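Side-chain contacts in choline kinase (Cryptosporidium parvum, PDB 3MES), which probably transfers a phosphate group from ATP to choline and to ethanolamine, and binds ADP and magnesium: residues B[317-322]-B[399-404]; B[359-364]-B[407-412]; B[161-166]-B[321-326]; B[298-303]-B[365-370]. All blocks are in the same frame, centred on the assembly; numbering follows the deposited sequence.

Contact 3 opens first: residues 161-166, leading into helix 165-179, meet the loop 321-326 more than 150 residues later. Before it closes, helix 294-303 has opened contact 4, which reaches forward to helix 364-376 and therefore crosses it. Contact 1 starts at 317-322, sharing Tyr321 and Glu322 with the closing end of contact 3, and runs to helix 391-411, crossing contact 4. Contact 2 opens at 359-364, after contact 3 is complete, and ends farther along helix 391-411, crossing contacts 1 and 4. Tyr321 bridges contacts 1 and 2 through Glu408. Contacts 1 and 3 tie 317-326 to helix 391-411 and 161-166; contacts 2 and 4 join helix 391-411 to 351-362 and helix 294-303 to 364-376.

Contact 1 of 4, residues B[317-322]-B[399-404]; sequences FKFKYE and FTHYLQ
This is an aromatic contact, partly buried, in which Phe319 and Tyr321 meet His401 and Gln404 of helix 391-411. Phe319 comes from the short strand 318-319 and Tyr321 from the 3-10 turn just after it. The His401 imidazole touches both rings. Phe319 CD1 sits at its edge, 3.6 Å from His401 CE1, whereas Tyr321 CD1 lies over one of its faces, 3.5 Å from His401 CD2. Both ring pairs are oblique, with planes 66° apart for Phe319 and 52° for Tyr321, so neither is a true stack or a T-shape; together the three rings make an aromatic cluster. Strand 318-319 pairs antiparallel with 307-308, and the cluster thereby fastens this two-stranded hairpin to the helix. His401 has a second task: its ND1 is hydrogen-bonded to the OH of Tyr307, a residue of the magnesium site, so it probably acts as a second-shell residue, helping to position Tyr307. Tyr321 also receives an amide-on-ring stack. The Gln404 carboxamide lies nearly parallel to the ring, 18° between planes, with Gln404 NE2 over the ring centre and 3.2 Å from Tyr321 CE2. Gln404 reaches this place with CG anti to the backbone N and the chain straight beyond, which also brings CG against the ring as an off-centre CH-pi contact, 4.2 Å from the Tyr321 centroid. The phenol oxygen of Tyr321 is hydrogen-bonded to Glu408 OE1, one turn beyond Gln404 on helix 391-411.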
# COMPACT_ATOMS: atom_id res chain seq x y z
N PHE B 317 17.19 -22.51 9.02
CA PHE B 317 17.12 -21.24 8.33
C PHE B 317 18.04 -21.32 7.11
O PHE B 317 19.08 -21.96 7.16
CB PHE B 317 17.55 -20.09 9.25
CG PHE B 317 19.03 -20.04 9.51
CD1 PHE B 317 19.89 -19.48 8.59
CD2 PHE B 317 19.55 -20.54 10.70
CE1 PHE B 317 21.25 -19.43 8.83
CE2 PHE B 317 20.91 -20.50 10.94
CZ PHE B 317 21.76 -19.94 10.01
N LYS B 318 17.62 -20.69 6.02
CA LYS B 318 18.44 -20.64 4.81
C LYS B 318 18.89 -19.21 4.57
O LYS B 318 18.17 -18.26 4.90
CB LYS B 318 17.66 -21.13 3.59
CG LYS B 318 16.92 -22.44 3.78
CD LYS B 318 16.03 -22.71 2.57
CE LYS B 318 15.10 -23.88 2.81
NZ LYS B 318 14.03 -23.94 1.77
N PHE B 319 20.07 -19.05 4.00
CA PHE B 319 20.60 -17.73 3.70
C PHE B 319 21.15 -17.68 2.28
O PHE B 319 21.72 -18.65 1.78
CB PHE B 319 21.68 -17.33 4.70
CG PHE B 319 22.91 -18.19 4.64
CD1 PHE B 319 23.99 -17.82 3.85
CD2 PHE B 319 23.00 -19.35 5.39
CE1 PHE B 319 25.13 -18.60 3.79
CE2 PHE B 319 24.14 -20.14 5.34
CZ PHE B 319 25.21 -19.76 4.54
N LYS B 320 20.97 -16.53 1.63
CA LYS B 320 21.55 -16.31 0.31
C LYS B 320 22.02 -14.86 0.19
O LYS B 320 21.22 -13.95 -0.04
CB LYS B 320 20.56 -16.68 -0.80
CG LYS B 320 20.57 -18.17 -1.12
CD LYS B 320 19.36 -18.58 -1.96
CE LYS B 320 18.08 -18.52 -1.13
NZ LYS B 320 16.89 -18.99 -1.91
N TYR B 321 23.32 -14.67 0.35
CA TYR B 321 23.92 -13.34 0.35
C TYR B 321 23.59 -12.57 -0.93
O TYR B 321 23.40 -11.35 -0.90
CB TYR B 321 25.43 -13.47 0.53
CG TYR B 321 26.15 -12.16 0.73
CD1 TYR B 321 26.38 -11.66 2.01
CD2 TYR B 321 26.61 -11.43 -0.35
CE1 TYR B 321 27.04 -10.46 2.20
CE2 TYR B 321 27.28 -10.23 -0.17
CZ TYR B 321 27.49 -9.75 1.10
OH TYR B 321 28.15 -8.56 1.28
N GLU B 322 23.52 -13.28 -2.06
CA GLU B 322 23.25 -12.65 -3.34
C GLU B 322 21.84 -12.06 -3.40
O GLU B 322 21.53 -11.26 -4.28
CB GLU B 322 23.44 -13.64 -4.49
CG GLU B 322 24.81 -14.28 -4.54
CD GLU B 322 24.99 -15.38 -3.51
OE1 GLU B 322 23.97 -15.85 -2.96
OE2 GLU B 322 26.15 -15.77 -3.25
N PHE B 399 27.74 -12.85 11.61
CA PHE B 399 29.11 -12.37 11.78
C PHE B 399 29.88 -12.51 10.47
O PHE B 399 30.48 -11.55 9.99
CB PHE B 399 29.83 -13.12 12.90
CG PHE B 399 29.28 -12.85 14.28
CD1 PHE B 399 28.60 -11.67 14.54
CD2 PHE B 399 29.47 -13.75 15.31
CE1 PHE B 399 28.10 -11.41 15.80
CE2 PHE B 399 28.97 -13.50 16.57
CZ PHE B 399 28.29 -12.33 16.82
N THR B 400 29.86 -13.71 9.90
CA THR B 400 30.47 -13.94 8.60
C THR B 400 30.07 -12.84 7.63
O THR B 400 30.92 -12.22 6.98
CB THR B 400 30.06 -15.31 8.02
OG1 THR B 400 30.55 -16.36 8.86
CG2 THR B 400 30.61 -15.49 6.61
N HIS B 401 28.77 -12.59 7.53
CA HIS B 401 28.25 -11.61 6.58
C HIS B 401 28.67 -10.18 6.91
O HIS B 401 28.79 -9.35 6.01
CB HIS B 401 26.73 -11.71 6.46
CG HIS B 401 26.25 -12.93 5.73
ND1 HIS B 401 24.99 -13.46 5.90
CD2 HIS B 401 26.88 -13.72 4.83
CE1 HIS B 401 24.86 -14.53 5.14
NE2 HIS B 401 25.99 -14.71 4.48
N TYR B 402 28.91 -9.90 8.18
CA TYR B 402 29.43 -8.60 8.58
C TYR B 402 30.80 -8.36 7.95
O TYR B 402 31.03 -7.32 7.33
CB TYR B 402 29.56 -8.50 10.10
CG TYR B 402 30.38 -7.30 10.53
CD1 TYR B 402 29.78 -6.06 10.72
CD2 TYR B 402 31.75 -7.40 10.70
CE1 TYR B 402 30.52 -4.96 11.10
CE2 TYR B 402 32.51 -6.30 11.08
CZ TYR B 402 31.88 -5.08 11.27
OH TYR B 402 32.62 -3.99 11.65
N LEU B 403 31.69 -9.33 8.11
CA LEU B 403 33.03 -9.25 7.53
C LEU B 403 32.94 -9.04 6.03
O LEU B 403 33.58 -8.14 5.48
CB LEU B 403 33.81 -10.53 7.84
CG LEU B 403 34.74 -10.50 9.06
CD1 LEU B 403 34.40 -9.36 10.00
CD2 LEU B 403 34.72 -11.85 9.77
N GLN B 404 32.15 -9.88 5.37
CA GLN B 404 31.99 -9.82 3.93
C GLN B 404 31.44 -8.47 3.47
O GLN B 404 32.01 -7.83 2.58
CB GLN B 404 31.07 -10.96 3.46
CG GLN B 404 30.93 -11.06 1.95
CD GLN B 404 30.14 -12.28 1.52
OE1 GLN B 404 29.90 -13.19 2.32
NE2 GLN B 404 29.72 -12.30 0.26

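Contact 2 of 4, residues B[359-364]-B[407-412]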
# COMPACT_ATOMS: atom_id res chain seq x y z
N ALA B 359 24.35 5.73 1.97
CA ALA B 359 24.50 5.92 3.41
C ALA B 359 23.84 4.78 4.17
O ALA B 359 24.39 4.29 5.16
CB ALA B 359 23.90 7.26 3.83
N VAL B 360 22.67 4.35 3.71
CA VAL B 360 21.94 3.27 4.35
C VAL B 360 22.73 1.97 4.34
O VAL B 360 22.57 1.12 5.21
CB VAL B 360 20.58 3.02 3.67
CG1 VAL B 360 19.98 1.71 4.14
CG2 VAL B 360 19.63 4.17 3.95
N GLU B 361 23.60 1.82 3.34
CA GLU B 361 24.43 0.63 3.22
C GLU B 361 25.31 0.43 4.45
O GLU B 361 25.55 -0.69 4.88
CB GLU B 361 25.30 0.69 1.96
CG GLU B 361 24.55 0.38 0.68
CD GLU B 361 23.99 -1.04 0.67
OE1 GLU B 361 22.78 -1.20 0.91
OE2 GLU B 361 24.78 -1.98 0.45
N VAL B 362 25.78 1.54 5.02
CA VAL B 362 26.64 1.49 6.19
C VAL B 362 25.94 0.80 7.36
O VAL B 362 26.54 -0.02 8.06
CB VAL B 362 27.07 2.90 6.63
CG1 VAL B 362 27.56 2.89 8.07
CG2 VAL B 362 28.14 3.44 5.69
N PHE B 363 24.67 1.12 7.56
CA PHE B 363 23.91 0.58 8.68
C PHE B 363 23.65 -0.92 8.57
O PHE B 363 23.11 -1.53 9.49
CB PHE B 363 22.58 1.32 8.83
CG PHE B 363 22.72 2.71 9.40
CD1 PHE B 363 22.77 2.90 10.77
CD2 PHE B 363 22.80 3.81 8.56
CE1 PHE B 363 22.90 4.17 11.30
CE2 PHE B 363 22.93 5.08 9.09
CZ PHE B 363 22.98 5.27 10.45
N THR B 364 24.04 -1.52 7.44
CA THR B 364 23.84 -2.96 7.25
C THR B 364 24.70 -3.75 8.23
O THR B 364 24.34 -4.85 8.65
CB THR B 364 24.18 -3.41 5.81
OG1 THR B 364 25.54 -3.08 5.50
CG2 THR B 364 23.25 -2.75 4.80
N LYS B 407 33.91 -5.61 3.67
CA LYS B 407 34.85 -5.63 2.55
C LYS B 407 34.21 -5.04 1.29
O LYS B 407 34.87 -4.37 0.51
CB LYS B 407 35.35 -7.05 2.26
CG LYS B 407 36.48 -7.52 3.17
CD LYS B 407 37.22 -8.71 2.56
CE LYS B 407 38.17 -8.27 1.44
NZ LYS B 407 37.47 -7.88 0.19
N GLU B 408 32.92 -5.31 1.11
CA GLU B 408 32.21 -4.82 -0.06
C GLU B 408 32.02 -3.30 -0.00
O GLU B 408 32.30 -2.60 -0.97
CB GLU B 408 30.86 -5.53 -0.22
CG GLU B 408 30.99 -7.04 -0.35
CD GLU B 408 29.75 -7.69 -0.95
OE1 GLU B 408 28.62 -7.23 -0.65
OE2 GLU B 408 29.91 -8.67 -1.72
N LEU B 409 31.56 -2.81 1.15
CA LEU B 409 31.38 -1.38 1.35
C LEU B 409 32.68 -0.62 1.09
O LEU B 409 32.67 0.48 0.54
CB LEU B 409 30.89 -1.10 2.77
CG LEU B 409 29.58 -1.76 3.19
CD1 LEU B 409 29.11 -1.23 4.53
CD2 LEU B 409 28.51 -1.55 2.13
N ILE B 410 33.79 -1.22 1.49
CA ILE B 410 35.11 -0.64 1.26
C ILE B 410 35.44 -0.62 -0.23
O ILE B 410 35.75 0.43 -0.79
CB ILE B 410 36.20 -1.42 2.02
CG1 ILE B 410 36.04 -1.22 3.52
CG2 ILE B 410 37.59 -0.98 1.55
CD1 ILE B 410 36.92 -2.13 4.36
N ASP B 411 35.38 -1.79 -0.86
CA ASP B 411 35.67 -1.90 -2.28
C ASP B 411 34.73 -1.02 -3.12
O ASP B 411 35.07 -0.62 -4.23
CB ASP B 411 35.59 -3.36 -2.74
CG ASP B 411 35.12 -3.50 -4.17
OD1 ASP B 411 35.97 -3.76 -5.05
OD2 ASP B 411 33.90 -3.34 -4.42
N GLN B 412 33.56 -0.73 -2.57
CA GLN B 412 32.58 0.10 -3.27
C GLN B 412 32.76 1.59 -2.96
O GLN B 412 32.13 2.44 -3.58
CB GLN B 412 31.16 -0.33 -2.91
CG GLN B 412 30.74 -1.63 -3.57
CD GLN B 412 29.38 -2.11 -3.09
OE1 GLN B 412 28.91 -1.70 -2.03
NE2 GLN B 412 28.74 -2.97 -3.88
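The flat side-chain group in this contact is the carboxylate of Glu361, and Leu409 CD2 approaches it obliquely from outside its plane, 4.1 Å from OE2. The Glu361 chain bends at chi2 (-62°), which carries the carboxylate aside, and its two oxygens are held by partners outside the pair: OE1 by the hydroxyl of Tyr324, and OE2 by a salt bridge to Lys405, one turn before Leu409. Across the interface itself the contact is van der Waals only, with no hydrogen bond. Leu409 points toward the other segment, and its two methyls divide the work. CD2 packs on the aliphatic part of Glu361, 3.9 Å from CB, while CD1 turns to the backbone, 3.6 Å from Glu361 O and 4.0 Å from Val362 CA. Here the C-terminal part of helix 391-411 plugs against the region near the C-terminal end of helix 351-362, where the chain passes on to helix 364-376, a junction wound with i to i-3 bonds such as Thr364 N to Glu361 O, 3.1 Å. Leu409 CD1 also comes within 4.1 Å of Thr364 OG1.

Contact 3 of 4, residues B[161-166]-B[321-326]; sequences QLQLTH and YEDYPC
Gln163 carries this contact almost alone, reaching from the 3-10 turn before helix 165-179 to the loop 321-326. Its CG lies anti to the carbonyl carbon (chi1 -61°), and a bend at chi2 (-77°) turns the carboxamide toward Asp323. There NE2 donates to the main-chain oxygen Asp323 O at 2.7 Å. The acceptor lies close to the amide plane, and the nitrogen sits in the carbonyl plane on a lone pair, but the bond is bent, with an N-H...O angle of 138°. The other end of the amide is used as well: Gln163 OE1 accepts from a water at 2.9 Å, and that water takes the Cys326 N-H, 2.7 Å from Cys326 N. Cys326 is the N-cap of helix 327-342, so the glutamine holds the loop just ahead of the helix, directly at Asp323 and through a water at Cys326. Beyond the pair, Gln163 O accepts a hydrogen bond from Gln345 NE2 of the second subunit, which places this joint at the dimer interface. The Asp323 side chain adds little, its CB standing 3.9 Å from Gln163 NE2. With NE2 donating to a carbonyl, the bond to Asp323 O favours this orientation of the amide, and the water, accepting from Cys326 N and donating to OE1, is consistent with it.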
# COMPACT_ATOMS: atom_id res chain seq x y z
N GLN B 161 9.10 -12.95 -1.51
CA GLN B 161 8.13 -11.91 -1.83
C GLN B 161 8.70 -10.51 -1.62
O GLN B 161 8.24 -9.54 -2.21
CB GLN B 161 6.85 -12.08 -1.02
CG GLN B 161 5.98 -13.23 -1.49
CD GLN B 161 4.68 -13.29 -0.72
OE1 GLN B 161 4.67 -13.34 0.51
NE2 GLN B 161 3.56 -13.28 -1.44
N LEU B 162 9.71 -10.41 -0.76
CA LEU B 162 10.36 -9.13 -0.52
C LEU B 162 10.97 -8.57 -1.80
O LEU B 162 11.07 -7.36 -1.97
CB LEU B 162 11.44 -9.26 0.56
CG LEU B 162 10.97 -9.74 1.94
CD1 LEU B 162 12.00 -9.39 3.01
CD2 LEU B 162 9.61 -9.16 2.28
N GLN B 163 11.36 -9.47 -2.71
CA GLN B 163 11.99 -9.06 -3.97
C GLN B 163 10.99 -8.38 -4.89
O GLN B 163 11.37 -7.64 -5.79
CB GLN B 163 12.62 -10.26 -4.68
CG GLN B 163 13.72 -10.97 -3.90
CD GLN B 163 15.05 -10.22 -3.94
OE1 GLN B 163 15.19 -9.20 -4.61
NE2 GLN B 163 16.04 -10.73 -3.21
N LEU B 164 9.70 -8.63 -4.66
CA LEU B 164 8.65 -8.09 -5.52
C LEU B 164 8.45 -6.60 -5.27
O LEU B 164 8.21 -6.18 -4.14
CB LEU B 164 7.35 -8.86 -5.33
CG LEU B 164 7.47 -10.37 -5.52
CD1 LEU B 164 6.13 -11.07 -5.27
CD2 LEU B 164 8.00 -10.69 -6.92
N THR B 165 8.53 -5.81 -6.34
CA THR B 165 8.56 -4.35 -6.23
C THR B 165 7.33 -3.75 -5.56
O THR B 165 7.44 -2.82 -4.77
CB THR B 165 8.77 -3.68 -7.60
OG1 THR B 165 9.74 -4.42 -8.36
CG2 THR B 165 9.24 -2.24 -7.43
N HIS B 166 6.15 -4.27 -5.88
CA HIS B 166 4.92 -3.74 -5.29
C HIS B 166 4.87 -4.02 -3.79
O HIS B 166 4.35 -3.21 -3.03
CB HIS B 166 3.68 -4.31 -5.98
CG HIS B 166 3.46 -5.77 -5.73
ND1 HIS B 166 4.14 -6.75 -6.42
CD2 HIS B 166 2.64 -6.41 -4.87
CE1 HIS B 166 3.74 -7.94 -5.99
NE2 HIS B 166 2.84 -7.76 -5.04
N TYR B 321 23.32 -14.67 0.35
CA TYR B 321 23.92 -13.34 0.35
C TYR B 321 23.59 -12.57 -0.93
O TYR B 321 23.40 -11.35 -0.90
CB TYR B 321 25.43 -13.47 0.53
CG TYR B 321 26.15 -12.16 0.73
CD1 TYR B 321 26.38 -11.66 2.01
CD2 TYR B 321 26.61 -11.43 -0.35
CE1 TYR B 321 27.04 -10.46 2.20
CE2 TYR B 321 27.28 -10.23 -0.17
CZ TYR B 321 27.49 -9.75 1.10
OH TYR B 321 28.15 -8.56 1.28
N GLU B 322 23.52 -13.28 -2.06
CA GLU B 322 23.25 -12.65 -3.34
C GLU B 322 21.84 -12.06 -3.40
O GLU B 322 21.53 -11.26 -4.28
CB GLU B 322 23.44 -13.64 -4.49
CG GLU B 322 24.81 -14.28 -4.54
CD GLU B 322 24.99 -15.38 -3.51
OE1 GLU B 322 23.97 -15.85 -2.96
OE2 GLU B 322 26.15 -15.77 -3.25
N ASP B 323 20.99 -12.49 -2.47
CA ASP B 323 19.60 -12.06 -2.46
C ASP B 323 19.41 -10.66 -1.89
O ASP B 323 18.34 -10.06 -2.04
CB ASP B 323 18.72 -13.08 -1.71
CG ASP B 323 18.36 -14.28 -2.57
OD1 ASP B 323 18.84 -14.37 -3.71
OD2 ASP B 323 17.59 -15.15 -2.10
N TYR B 324 20.44 -10.13 -1.24
CA TYR B 324 20.38 -8.75 -0.78
C TYR B 324 19.90 -7.91 -1.96
O TYR B 324 20.42 -8.04 -3.07
CB TYR B 324 21.75 -8.28 -0.30
CG TYR B 324 21.71 -6.92 0.36
CD1 TYR B 324 21.34 -6.79 1.69
CD2 TYR B 324 22.03 -5.77 -0.35
CE1 TYR B 324 21.28 -5.55 2.30
CE2 TYR B 324 21.98 -4.52 0.25
CZ TYR B 324 21.61 -4.42 1.57
OH TYR B 324 21.56 -3.19 2.18
N PRO B 325 18.89 -7.06 -1.73
CA PRO B 325 18.23 -6.34 -2.82
C PRO B 325 19.20 -5.51 -3.65
O PRO B 325 20.09 -4.86 -3.10
CB PRO B 325 17.23 -5.43 -2.09
CG PRO B 325 17.73 -5.35 -0.68
CD PRO B 325 18.38 -6.67 -0.41
N CYS B 326 19.01 -5.53 -4.97
CA CYS B 326 19.87 -4.77 -5.87
C CYS B 326 19.73 -3.27 -5.63
O CYS B 326 18.81 -2.82 -4.95
CB CYS B 326 19.53 -5.10 -7.33
SG CYS B 326 17.89 -4.54 -7.84
O HOH W 1 17.10 -7.32 -5.58

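Contact 4 of 4, residues B[298-303]-B[365-370]; sequences IANYFC and LISHIT
Ser367 OG donates a hydrogen bond of 2.8 Å to Asn300 OD1, joining two buried helices at their point of nearest approach. The Asn300 and Ser367 CA atoms are only 5.4 Å apart. A chi1 of 177° swings the serine hydroxyl to the side opposite the backbone N, which points it across the gap; it arrives at 131° to the Asn300 C=O bond, somewhat tilted from the carbonyl plane. Next to this bond Cys303 fills in, its CB 3.9 Å from Ser367 OG. The Cys303 sulfur meets the His368 imidazole obliquely in a sulfur-aromatic contact, 3.8 Å from His368 NE2 and 4.2 Å from the ring centroid. One shell out, each polar group has a further partner. Asn300 OD1 also accepts from the indole NE1 of Trp371, one turn beyond Ser367 and part of the decamethonium pocket, so two donors grip a single amide oxygen and probably help to place that tryptophan. Arg398 serves the other helix, with NH2 bonded to Ser367 OG and NE to His368 ND1; the two bonds from one guanidinium probably fix the imidazole and the hydroxyl relative to each other, and may polarise the serine toward Asn300. Glu304, a magnesium ligand, follows directly after Cys303. Segments 298-303 and 365-370, on helices 294-303 and 364-376, cross at -68° with their axes 8.7 Å apart. Helix 364-376 is also packed by helix 391-411, where Tyr402 touches Leu365, His368 and Ile369, and by helices 198-214 and 235-239, which cover Ile366 and Ile369.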
# COMPACT_ATOMS: atom_id res chain seq x y z
N ILE B 298 15.95 0.68 8.05
CA ILE B 298 15.83 0.32 6.64
C ILE B 298 16.86 -0.73 6.24
O ILE B 298 16.53 -1.72 5.58
CB ILE B 298 15.95 1.56 5.73
CG1 ILE B 298 14.80 2.54 6.01
CG2 ILE B 298 15.94 1.15 4.26
CD1 ILE B 298 14.97 3.90 5.35
N ALA B 299 18.11 -0.52 6.64
CA ALA B 299 19.17 -1.47 6.33
C ALA B 299 18.88 -2.86 6.91
O ALA B 299 19.21 -3.88 6.30
CB ALA B 299 20.52 -0.96 6.83
N ASN B 300 18.24 -2.89 8.08
CA ASN B 300 17.86 -4.16 8.68
C ASN B 300 16.83 -4.90 7.84
O ASN B 300 16.92 -6.11 7.65
CB ASN B 300 17.32 -3.98 10.10
CG ASN B 300 17.00 -5.30 10.76
OD1 ASN B 300 17.89 -6.03 11.19
ND2 ASN B 300 15.71 -5.62 10.84
N TYR B 301 15.85 -4.16 7.34
CA TYR B 301 14.85 -4.74 6.45
C TYR B 301 15.52 -5.27 5.19
O TYR B 301 15.22 -6.38 4.73
CB TYR B 301 13.78 -3.71 6.10
CG TYR B 301 12.92 -4.12 4.92
CD1 TYR B 301 11.93 -5.08 5.07
CD2 TYR B 301 13.12 -3.56 3.67
CE1 TYR B 301 11.15 -5.47 3.99
CE2 TYR B 301 12.35 -3.93 2.59
CZ TYR B 301 11.37 -4.89 2.75
OH TYR B 301 10.61 -5.27 1.67
N PHE B 302 16.42 -4.48 4.61
CA PHE B 302 17.15 -4.92 3.43
C PHE B 302 17.87 -6.23 3.69
O PHE B 302 17.92 -7.11 2.83
CB PHE B 302 18.15 -3.85 2.95
CG PHE B 302 17.51 -2.66 2.29
CD1 PHE B 302 16.21 -2.73 1.83
CD2 PHE B 302 18.22 -1.49 2.11
CE1 PHE B 302 15.61 -1.64 1.22
CE2 PHE B 302 17.64 -0.40 1.49
CZ PHE B 302 16.33 -0.47 1.04
N CYS B 303 18.43 -6.38 4.89
CA CYS B 303 19.20 -7.57 5.24
C CYS B 303 18.35 -8.84 5.31
O CYS B 303 18.83 -9.93 5.01
CB CYS B 303 19.94 -7.38 6.56
SG CYS B 303 21.45 -6.39 6.45
N LEU B 365 25.85 -3.18 8.59
CA LEU B 365 26.76 -3.83 9.51
C LEU B 365 26.18 -3.83 10.92
O LEU B 365 26.39 -4.78 11.69
CB LEU B 365 28.13 -3.14 9.50
CG LEU B 365 28.81 -2.97 8.13
CD1 LEU B 365 30.10 -2.17 8.28
CD2 LEU B 365 29.09 -4.31 7.47
N ILE B 366 25.45 -2.78 11.26
CA ILE B 366 24.80 -2.70 12.56
C ILE B 366 23.84 -3.88 12.74
O ILE B 366 23.75 -4.45 13.83
CB ILE B 366 24.02 -1.38 12.73
CG1 ILE B 366 24.98 -0.19 12.64
CG2 ILE B 366 23.28 -1.35 14.06
CD1 ILE B 366 25.97 -0.10 13.79
N SER B 367 23.15 -4.24 11.67
CA SER B 367 22.19 -5.34 11.68
C SER B 367 22.85 -6.70 11.89
O SER B 367 22.41 -7.49 12.74
CB SER B 367 21.37 -5.34 10.39
OG SER B 367 20.48 -6.44 10.34
N HIS B 368 23.90 -6.97 11.13
CA HIS B 368 24.61 -8.25 11.23
C HIS B 368 25.23 -8.46 12.61
O HIS B 368 25.26 -9.57 13.12
CB HIS B 368 25.71 -8.35 10.17
CG HIS B 368 25.19 -8.49 8.77
ND1 HIS B 368 24.24 -9.43 8.42
CD2 HIS B 368 25.50 -7.83 7.63
CE1 HIS B 368 23.98 -9.32 7.13
NE2 HIS B 368 24.74 -8.36 6.63
N ILE B 369 25.74 -7.38 13.20
CA ILE B 369 26.37 -7.48 14.51
C ILE B 369 25.33 -7.61 15.62
O ILE B 369 25.48 -8.42 16.53
CB ILE B 369 27.30 -6.29 14.79
CG1 ILE B 369 28.68 -6.53 14.17
CG2 ILE B 369 27.43 -6.05 16.29
CD1 ILE B 369 29.67 -5.42 14.43
N THR B 370 24.29 -6.79 15.53
CA THR B 370 23.23 -6.80 16.53
C THR B 370 22.60 -8.18 16.66
O THR B 370 22.59 -8.77 17.74
CB THR B 370 22.13 -5.77 16.18
OG1 THR B 370 22.71 -4.46 16.10
CG2 THR B 370 21.04 -5.77 17.24